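Local coordinates for Lpg2148(MvcA) (Legionella pneumophila subsp. pneumophila str. Philadelphia 1, PDB 6K11), which probably acts as a ubiquitin deamidase-type effector that removes the ubiquitin modification from the host conjugating enzyme UBE2N and so regulates its activity, at residues V60-M63 / M64-T68; T260-D263 / W264-D268; S274-I278 / D279-E283; L340-L343 / Q344-Q347. All coordinates share one frame; numbering follows the deposited sequence.

How the contacts relate
In chain order come contact 1, at the end of helix 49-64; contact 2, the whole of the short helix 261-266; contact 3, the start of helix 278-288; and contact 4, the middle of helix 336-351. Contacts 1 and 2 touch where Pro-67 packs on Thr-260, their centres about 16 Å apart. Contacts 2 and 3 follow closely in sequence, linked by helix 269-274, with centres about 20 Å apart. Contacts 2 and 4 share helix 4-19 as a neighbour, their centres about 19 Å apart. Contact 3 stands apart, about 33 Å from contact 1 between centres. Two contacts reach the antiparallel sheet: contact 2 meets strand 250-252, and contact 3 packs on strand 228-238 through Tyr-281.

Contact 1 (V60-M63 / M64-T68); sequences VCHM and MTEPT
Met-64 N makes the i-to-i-4 bond to Val-60 O at 3.0 Å, while Met-64 CG lies 3.4 Å from that same Val-60 O. Beyond it, the chain turns off the helix by gripping the carbonyls of the last turn with side chains as well as amides. Thr-65 gives His-62 O two bonds from the same face of its plane, N at 3.0 Å and OG1 at 2.9 Å. The hydroxyl reaches back because OG1 stands between the backbone N and the carbonyl carbon (chi1 68°). Glu-66 sends its N to Met-63 O at 3.1 Å, and its extended chain passes close to His-62 O, with CG and CD the nearest atoms. Its OE2 then lies at the edge of the His-62 ring, 3.4 Å from CD2, with carboxylate and ring planes 71° apart; the ring's ND1 is bonded to Ser-58 O instead. Pro-67 centres an inverse gamma turn, which brings Thr-68 round to face the helix end. There Thr-68 OG1 donates to Met-63 O at 2.7 Å, from the face of that carbonyl opposite to Glu-66 N. Met-63 O is thereby clasped from both sides. Val-60 and Met-64 pack on helix 28-39, Cys-61 and Thr-65 face helix 358-381, and Pro-67 shares backbone hydrogen bonding with Gly-257.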
# COMPACT_ATOMS: atom_id res chain seq x y z
N VAL A 60 8.13 -17.86 -6.87
CA VAL A 60 8.89 -16.73 -6.32
C VAL A 60 9.81 -16.13 -7.37
O VAL A 60 9.91 -14.91 -7.50
CB VAL A 60 9.66 -17.19 -5.07
CG1 VAL A 60 10.67 -16.13 -4.64
CG2 VAL A 60 8.69 -17.52 -3.95
N CYS A 61 10.49 -16.97 -8.15
CA CYS A 61 11.41 -16.44 -9.15
C CYS A 61 10.66 -15.75 -10.29
O CYS A 61 11.20 -14.81 -10.89
CB CYS A 61 12.32 -17.57 -9.64
SG CYS A 61 13.37 -18.21 -8.26
N HIS A 62 9.43 -16.18 -10.57
CA HIS A 62 8.53 -15.39 -11.42
C HIS A 62 8.37 -13.98 -10.87
O HIS A 62 8.56 -13.00 -11.59
CB HIS A 62 7.16 -16.05 -11.52
CG HIS A 62 6.95 -16.86 -12.75
ND1 HIS A 62 7.42 -18.15 -12.89
CD2 HIS A 62 6.29 -16.58 -13.90
CE1 HIS A 62 7.07 -18.62 -14.07
NE2 HIS A 62 6.38 -17.69 -14.71
N MET A 63 7.97 -13.88 -9.60
CA MET A 63 7.70 -12.58 -8.99
C MET A 63 8.94 -11.68 -8.99
O MET A 63 8.80 -10.45 -9.12
CB MET A 63 7.17 -12.77 -7.57
CG MET A 63 5.88 -13.60 -7.51
SD MET A 63 5.13 -13.71 -5.85
CE MET A 63 6.53 -14.19 -4.85
N MET A 64 10.15 -12.25 -8.86
CA MET A 64 11.36 -11.43 -8.90
C MET A 64 11.57 -10.75 -10.26
O MET A 64 12.31 -9.76 -10.33
CB MET A 64 12.59 -12.27 -8.55
CG MET A 64 12.55 -12.85 -7.14
SD MET A 64 13.29 -11.69 -5.99
CE MET A 64 15.01 -11.93 -6.43
N THR A 65 10.96 -11.24 -11.34
CA THR A 65 11.06 -10.60 -12.65
C THR A 65 9.81 -9.82 -13.04
O THR A 65 9.71 -9.37 -14.20
CB THR A 65 11.38 -11.64 -13.74
OG1 THR A 65 10.25 -12.50 -13.91
CG2 THR A 65 12.61 -12.47 -13.37
N GLU A 66 8.86 -9.64 -12.13
CA GLU A 66 7.60 -8.96 -12.42
C GLU A 66 7.44 -7.74 -11.52
O GLU A 66 8.18 -7.61 -10.53
CB GLU A 66 6.44 -9.94 -12.24
CG GLU A 66 6.48 -11.05 -13.28
CD GLU A 66 5.65 -12.26 -12.91
OE1 GLU A 66 4.98 -12.23 -11.86
OE2 GLU A 66 5.68 -13.25 -13.69
N PRO A 67 6.48 -6.83 -11.80
CA PRO A 67 6.23 -5.71 -10.87
C PRO A 67 5.54 -6.17 -9.59
O PRO A 67 4.31 -6.11 -9.48
CB PRO A 67 5.33 -4.77 -11.68
CG PRO A 67 4.55 -5.72 -12.62
CD PRO A 67 5.58 -6.77 -12.98
N THR A 68 6.33 -6.63 -8.62
CA THR A 68 5.78 -7.14 -7.37
C THR A 68 6.32 -6.40 -6.15
O THR A 68 6.17 -6.88 -5.02
CB THR A 68 6.03 -8.65 -7.23
OG1 THR A 68 7.43 -8.91 -7.38
CG2 THR A 68 5.27 -9.41 -8.32

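Contact 2 (T260-D263 / W264-D268); sequences TLQD and WFVSD
A capping box at Thr-260 and Asp-263 and a Schellman motif at Asp-268 bracket a single short helix within nine residues, and Thr-260 O to Trp-264 N, at 2.9 Å, is its first backbone bond. In the box, Asp-263 N donates to Thr-260 OG1 at 3.2 Å, and Thr-260 N returns a nearly straight bond to Asp-263 OD2 at 3.0 Å, approaching from above the carboxylate plane. At the other end, Asp-268 takes positive phi (60°) and its N reaches back to Phe-265 O. Ser-267 N makes an ordinary helix bond to Asp-263 O at 2.9 Å. Ser-267 OG stands between its backbone N and carbonyl carbon (chi1 76°), which lets it reach Trp-264 O at 2.8 Å. Between the caps, Leu-261 and Phe-265 lie alongside each other, one turn apart and pointing the same way. Leu-261 CD1 comes 3.6 Å from Phe-265 CE2, and CG also lies close to CE2. On another side Val-266 CG2 is pressed against Gln-262 O at 3.1 Å, beside the methylene chain of Gln-262, whose NE2 is bonded to Gln-17 O. Trp-264 turns its indole away to bond Pro-251 O through NE1 and to meet the His-259 ring, while Phe-265 packs on helix 4-19 and Tyr-252. The caps thus give partners to Asp-263 N, Phe-265 O and Trp-264 O, and Gln-69 OE1 takes Leu-261 N, consistent with a helix held by its ends as much as by its middle.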
# COMPACT_ATOMS: atom_id res chain seq x y z
N THR A 260 7.75 -1.09 -10.69
CA THR A 260 8.63 -0.96 -9.53
C THR A 260 9.19 0.46 -9.44
O THR A 260 9.02 1.28 -10.34
CB THR A 260 9.80 -1.94 -9.62
OG1 THR A 260 10.60 -1.60 -10.76
CG2 THR A 260 9.28 -3.39 -9.81
N LEU A 261 9.89 0.73 -8.33
CA LEU A 261 10.55 2.02 -8.19
C LEU A 261 11.59 2.21 -9.29
O LEU A 261 11.75 3.31 -9.84
CB LEU A 261 11.19 2.12 -6.81
CG LEU A 261 11.93 3.42 -6.47
CD1 LEU A 261 11.00 4.61 -6.60
CD2 LEU A 261 12.53 3.33 -5.06
N GLN A 262 12.29 1.13 -9.65
CA GLN A 262 13.25 1.20 -10.75
C GLN A 262 12.57 1.62 -12.06
O GLN A 262 13.05 2.52 -12.76
CB GLN A 262 13.95 -0.16 -10.92
CG GLN A 262 14.66 -0.32 -12.26
CD GLN A 262 15.36 -1.65 -12.37
OE1 GLN A 262 14.80 -2.70 -12.06
NE2 GLN A 262 16.62 -1.61 -12.79
N ASP A 263 11.44 0.97 -12.39
CA ASP A 263 10.65 1.33 -13.56
C ASP A 263 10.26 2.80 -13.52
O ASP A 263 10.34 3.52 -14.52
CB ASP A 263 9.35 0.50 -13.65
CG ASP A 263 9.57 -0.99 -13.92
OD1 ASP A 263 10.55 -1.38 -14.58
OD2 ASP A 263 8.71 -1.79 -13.47
N TRP A 264 9.80 3.25 -12.35
CA TRP A 264 9.39 4.64 -12.17
C TRP A 264 10.51 5.60 -12.54
O TRP A 264 10.32 6.52 -13.35
CB TRP A 264 8.96 4.84 -10.71
CG TRP A 264 8.48 6.21 -10.34
CD1 TRP A 264 9.20 7.21 -9.73
CD2 TRP A 264 7.16 6.73 -10.54
NE1 TRP A 264 8.40 8.31 -9.52
CE2 TRP A 264 7.15 8.04 -10.02
CE3 TRP A 264 5.99 6.20 -11.11
CZ2 TRP A 264 6.00 8.84 -10.04
CZ3 TRP A 264 4.84 6.99 -11.12
CH2 TRP A 264 4.85 8.30 -10.58
N PHE A 265 11.70 5.38 -11.99
CA PHE A 265 12.84 6.24 -12.29
C PHE A 265 13.30 6.10 -13.74
O PHE A 265 13.68 7.09 -14.38
CB PHE A 265 13.99 5.92 -11.34
CG PHE A 265 13.87 6.56 -9.97
CD1 PHE A 265 13.61 7.91 -9.82
CD2 PHE A 265 14.05 5.80 -8.83
CE1 PHE A 265 13.52 8.49 -8.56
CE2 PHE A 265 13.99 6.36 -7.57
CZ PHE A 265 13.73 7.71 -7.43
N VAL A 266 13.30 4.87 -14.29
CA VAL A 266 13.68 4.71 -15.70
C VAL A 266 12.75 5.51 -16.61
O VAL A 266 13.17 6.06 -17.63
CB VAL A 266 13.71 3.21 -16.08
CG1 VAL A 266 13.88 3.02 -17.58
CG2 VAL A 266 14.85 2.47 -15.33
N SER A 267 11.46 5.61 -16.25
CA SER A 267 10.50 6.34 -17.07
C SER A 267 10.56 7.85 -16.87
O SER A 267 9.88 8.56 -17.61
CB SER A 267 9.07 5.86 -16.77
OG SER A 267 8.62 6.40 -15.53
N ASP A 268 11.31 8.34 -15.87
CA ASP A 268 11.42 9.78 -15.59
C ASP A 268 10.06 10.40 -15.27
O ASP A 268 9.84 11.61 -15.48
CB ASP A 268 12.07 10.55 -16.76
CG ASP A 268 13.47 10.06 -17.10
OD1 ASP A 268 14.32 9.98 -16.20
OD2 ASP A 268 13.71 9.74 -18.29

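Contact 3 (S274-I278 / D279-E283); sequences SRIGI and DKYIE
Gly-277 O accepts from Tyr-281 N at 3.0 Å, opening helix 278-288 after a type I beta turn, Ser-274 to Gly-277, has ended the preceding helix. Gly-277 is both the first residue to leave the earlier helix and the N-cap of the next, and it takes positive phi (88°) at this junction. Among the polar links, Ile-282 N binds Ile-278 O at 2.9 Å. Within 279-283 itself, Lys-280, its chain bent along its length, forms a salt bridge from NZ to Glu-283 OE1 at 3.0 Å, on the syn side of the carboxylate but 32° out of its plane. The other oxygen of Glu-283 is paired with Lys-107, so the carboxylate lies between two lysines. There are two apolar pairs, Ile-276 with Tyr-281 and Ile-278 with Ile-282. Ile-276 CD1 reaches 4.0 Å from Tyr-281 CB and sits at the edge of that ring, near its plane; the phenol itself runs on to stack with Phe-304 and meet Phe-249. Ile-278 crosses Ile-282 obliquely, its CG1 3.9 Å from Ile-282 CD1, and both lean on Leu-110 of helix 104-111. Lys-280 also has a bridging water at its backbone: the water accepts from Lys-280 N at 3.1 Å and donates to Ile-276 O at 2.7 Å.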
# COMPACT_ATOMS: atom_id res chain seq x y z
N SER A 274 7.42 16.59 -11.53
CA SER A 274 8.11 17.72 -10.93
C SER A 274 7.79 19.04 -11.63
O SER A 274 7.72 20.09 -10.98
CB SER A 274 9.61 17.48 -10.98
OG SER A 274 10.29 18.52 -10.33
N ARG A 275 7.59 19.01 -12.95
CA ARG A 275 7.47 20.24 -13.70
C ARG A 275 6.17 20.98 -13.41
O ARG A 275 6.08 22.18 -13.72
CB ARG A 275 7.64 19.94 -15.20
CG ARG A 275 8.90 19.12 -15.43
CD ARG A 275 9.49 19.20 -16.81
NE ARG A 275 8.89 18.20 -17.67
CZ ARG A 275 9.54 17.19 -18.25
NH1 ARG A 275 10.85 17.02 -18.11
NH2 ARG A 275 8.85 16.35 -19.00
N ILE A 276 5.17 20.34 -12.80
CA ILE A 276 3.95 21.09 -12.49
C ILE A 276 4.09 21.95 -11.25
O ILE A 276 3.27 22.86 -11.06
CB ILE A 276 2.73 20.16 -12.37
CG1 ILE A 276 2.69 19.44 -11.02
CG2 ILE A 276 2.68 19.16 -13.55
CD1 ILE A 276 1.38 18.68 -10.81
N GLY A 277 5.11 21.73 -10.44
CA GLY A 277 5.28 22.51 -9.22
C GLY A 277 4.54 21.91 -8.04
O GLY A 277 3.46 21.36 -8.16
N ILE A 278 5.14 22.07 -6.85
CA ILE A 278 4.64 21.41 -5.64
C ILE A 278 3.26 21.94 -5.25
O ILE A 278 2.41 21.18 -4.76
CB ILE A 278 5.65 21.56 -4.49
CG1 ILE A 278 5.16 20.81 -3.24
CG2 ILE A 278 5.91 23.04 -4.18
CD1 ILE A 278 4.88 19.32 -3.48
N ASP A 279 3.01 23.24 -5.47
CA ASP A 279 1.72 23.81 -5.10
C ASP A 279 0.59 23.17 -5.90
O ASP A 279 -0.42 22.73 -5.33
CB ASP A 279 1.72 25.33 -5.31
CG ASP A 279 2.62 26.06 -4.33
OD1 ASP A 279 2.74 25.62 -3.16
OD2 ASP A 279 3.21 27.08 -4.73
N LYS A 280 0.76 23.09 -7.23
CA LYS A 280 -0.24 22.44 -8.07
C LYS A 280 -0.40 20.96 -7.73
O LYS A 280 -1.53 20.44 -7.73
CB LYS A 280 0.12 22.60 -9.55
CG LYS A 280 -1.04 22.28 -10.50
CD LYS A 280 -2.16 23.31 -10.35
CE LYS A 280 -1.64 24.73 -10.60
NZ LYS A 280 -2.08 25.72 -9.57
N TYR A 281 0.71 20.26 -7.48
CA TYR A 281 0.61 18.86 -7.06
C TYR A 281 -0.23 18.72 -5.79
O TYR A 281 -1.12 17.87 -5.71
CB TYR A 281 2.01 18.25 -6.84
CG TYR A 281 2.03 16.72 -6.75
CD1 TYR A 281 1.84 16.07 -5.53
CD2 TYR A 281 2.25 15.92 -7.88
CE1 TYR A 281 1.85 14.68 -5.43
CE2 TYR A 281 2.27 14.51 -7.79
CZ TYR A 281 2.06 13.91 -6.55
OH TYR A 281 2.06 12.52 -6.44
N ILE A 282 0.03 19.57 -4.79
CA ILE A 282 -0.74 19.48 -3.55
C ILE A 282 -2.21 19.79 -3.80
O ILE A 282 -3.11 19.14 -3.26
CB ILE A 282 -0.14 20.40 -2.47
CG1 ILE A 282 1.22 19.89 -2.02
CG2 ILE A 282 -1.07 20.48 -1.27
CD1 ILE A 282 1.93 20.82 -1.06
N GLU A 283 -2.48 20.79 -4.64
CA GLU A 283 -3.86 21.16 -4.91
C GLU A 283 -4.63 19.99 -5.51
O GLU A 283 -5.78 19.73 -5.12
CB GLU A 283 -3.91 22.37 -5.83
CG GLU A 283 -3.52 23.67 -5.12
CD GLU A 283 -3.23 24.79 -6.09
OE1 GLU A 283 -3.73 24.71 -7.24
OE2 GLU A 283 -2.51 25.74 -5.70
O HOH W 1 2.76 24.59 -9.03

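Contact 4 (L340-L343 / Q344-Q347); sequences LKNL and QETQ
Leu-340 to Gln-347 make two turns of regular alpha helix in the middle of helix 336-351, with each amide of residues 344-347 bonded to the carbonyl four residues earlier. Gln-344 N to Leu-340 O, Glu-345 N to Lys-341 O and Gln-347 N to Leu-343 O each measure 2.9 Å. Asn-342 O is held twice: Thr-346 N and Thr-346 OG1 both lie 3.0 Å from it and arrive from opposite faces of its plane. The hydroxyl folds back onto its own helix because OG1 lies beside the backbone N, anti to the carbonyl carbon (chi1 -59°), giving the hydroxyl of this buried residue a partner within its own helix. On the exposed side, Glu-345 lays its extended chain across Lys-341, and OE2 rests 3.6 Å from Lys-341 CE. Lys-341 NZ stays 4.1 Å from Glu-345 OE2, too far for direct ion pairing, and any attraction between the charges would probably be weak. The Glu-345 carboxylate is also turned 44° against the Asn-342 amide, whose ND2 is bonded to Leu-81 O. Against helix 4-19, Leu-340 packs on Val-8, Leu-343 on Lys-11 and Thr-346 on Met-15, so that one side of the helix rests along it. Polar ends tie the same pair of helices, Gln-344 OE1 to Lys-11 NZ and Gln-347 NE2 to Tyr-19 OH; Gln-347 NE2 also reaches Asp-351 of its own helix.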
# COMPACT_ATOMS: atom_id res chain seq x y z
N LEU A 340 23.72 10.38 1.59
CA LEU A 340 24.75 10.05 0.61
C LEU A 340 25.68 8.95 1.12
O LEU A 340 26.19 8.16 0.32
CB LEU A 340 25.57 11.30 0.25
CG LEU A 340 24.87 12.38 -0.57
CD1 LEU A 340 25.64 13.71 -0.51
CD2 LEU A 340 24.69 11.92 -2.02
N LYS A 341 25.93 8.91 2.42
CA LYS A 341 26.72 7.82 3.00
C LYS A 341 25.97 6.49 2.95
O LYS A 341 26.57 5.45 2.66
CB LYS A 341 27.10 8.14 4.44
CG LYS A 341 28.00 7.08 5.03
CD LYS A 341 29.04 7.68 5.96
CE LYS A 341 29.86 6.57 6.60
NZ LYS A 341 29.71 6.59 8.08
N ASN A 342 24.68 6.51 3.27
CA ASN A 342 23.86 5.30 3.12
C ASN A 342 23.85 4.81 1.68
O ASN A 342 23.94 3.60 1.42
CB ASN A 342 22.44 5.58 3.60
CG ASN A 342 22.36 5.74 5.11
OD1 ASN A 342 23.26 5.30 5.82
ND2 ASN A 342 21.30 6.37 5.60
N LEU A 343 23.70 5.72 0.73
CA LEU A 343 23.70 5.34 -0.68
C LEU A 343 25.06 4.80 -1.11
O LEU A 343 25.15 3.83 -1.87
CB LEU A 343 23.29 6.55 -1.54
CG LEU A 343 21.80 6.91 -1.45
CD1 LEU A 343 21.59 8.39 -1.80
CD2 LEU A 343 20.95 6.00 -2.39
N GLN A 344 26.15 5.41 -0.62
CA GLN A 344 27.47 4.90 -0.97
C GLN A 344 27.72 3.52 -0.36
O GLN A 344 28.37 2.68 -0.98
CB GLN A 344 28.57 5.88 -0.53
CG GLN A 344 29.96 5.47 -1.01
CD GLN A 344 29.99 4.96 -2.47
OE1 GLN A 344 29.43 5.59 -3.39
NE2 GLN A 344 30.62 3.80 -2.68
N GLU A 345 27.22 3.27 0.86
CA GLU A 345 27.37 1.94 1.44
C GLU A 345 26.54 0.91 0.67
O GLU A 345 26.97 -0.24 0.52
CB GLU A 345 26.96 1.94 2.90
CG GLU A 345 28.03 2.55 3.81
CD GLU A 345 27.51 2.92 5.18
OE1 GLU A 345 26.29 2.74 5.44
OE2 GLU A 345 28.32 3.40 6.00
N THR A 346 25.38 1.30 0.15
CA THR A 346 24.64 0.39 -0.72
C THR A 346 25.40 0.13 -2.01
O THR A 346 25.46 -1.01 -2.48
CB THR A 346 23.27 0.99 -0.99
OG1 THR A 346 22.61 1.17 0.27
CG2 THR A 346 22.43 0.06 -1.87
N GLN A 347 26.03 1.17 -2.58
CA GLN A 347 26.82 1.01 -3.79
C GLN A 347 27.98 0.05 -3.57
O GLN A 347 28.32 -0.74 -4.46
CB GLN A 347 27.32 2.37 -4.28
CG GLN A 347 28.14 2.31 -5.58
CD GLN A 347 27.28 1.99 -6.80
OE1 GLN A 347 26.39 2.77 -7.17
NE2 GLN A 347 27.52 0.84 -7.42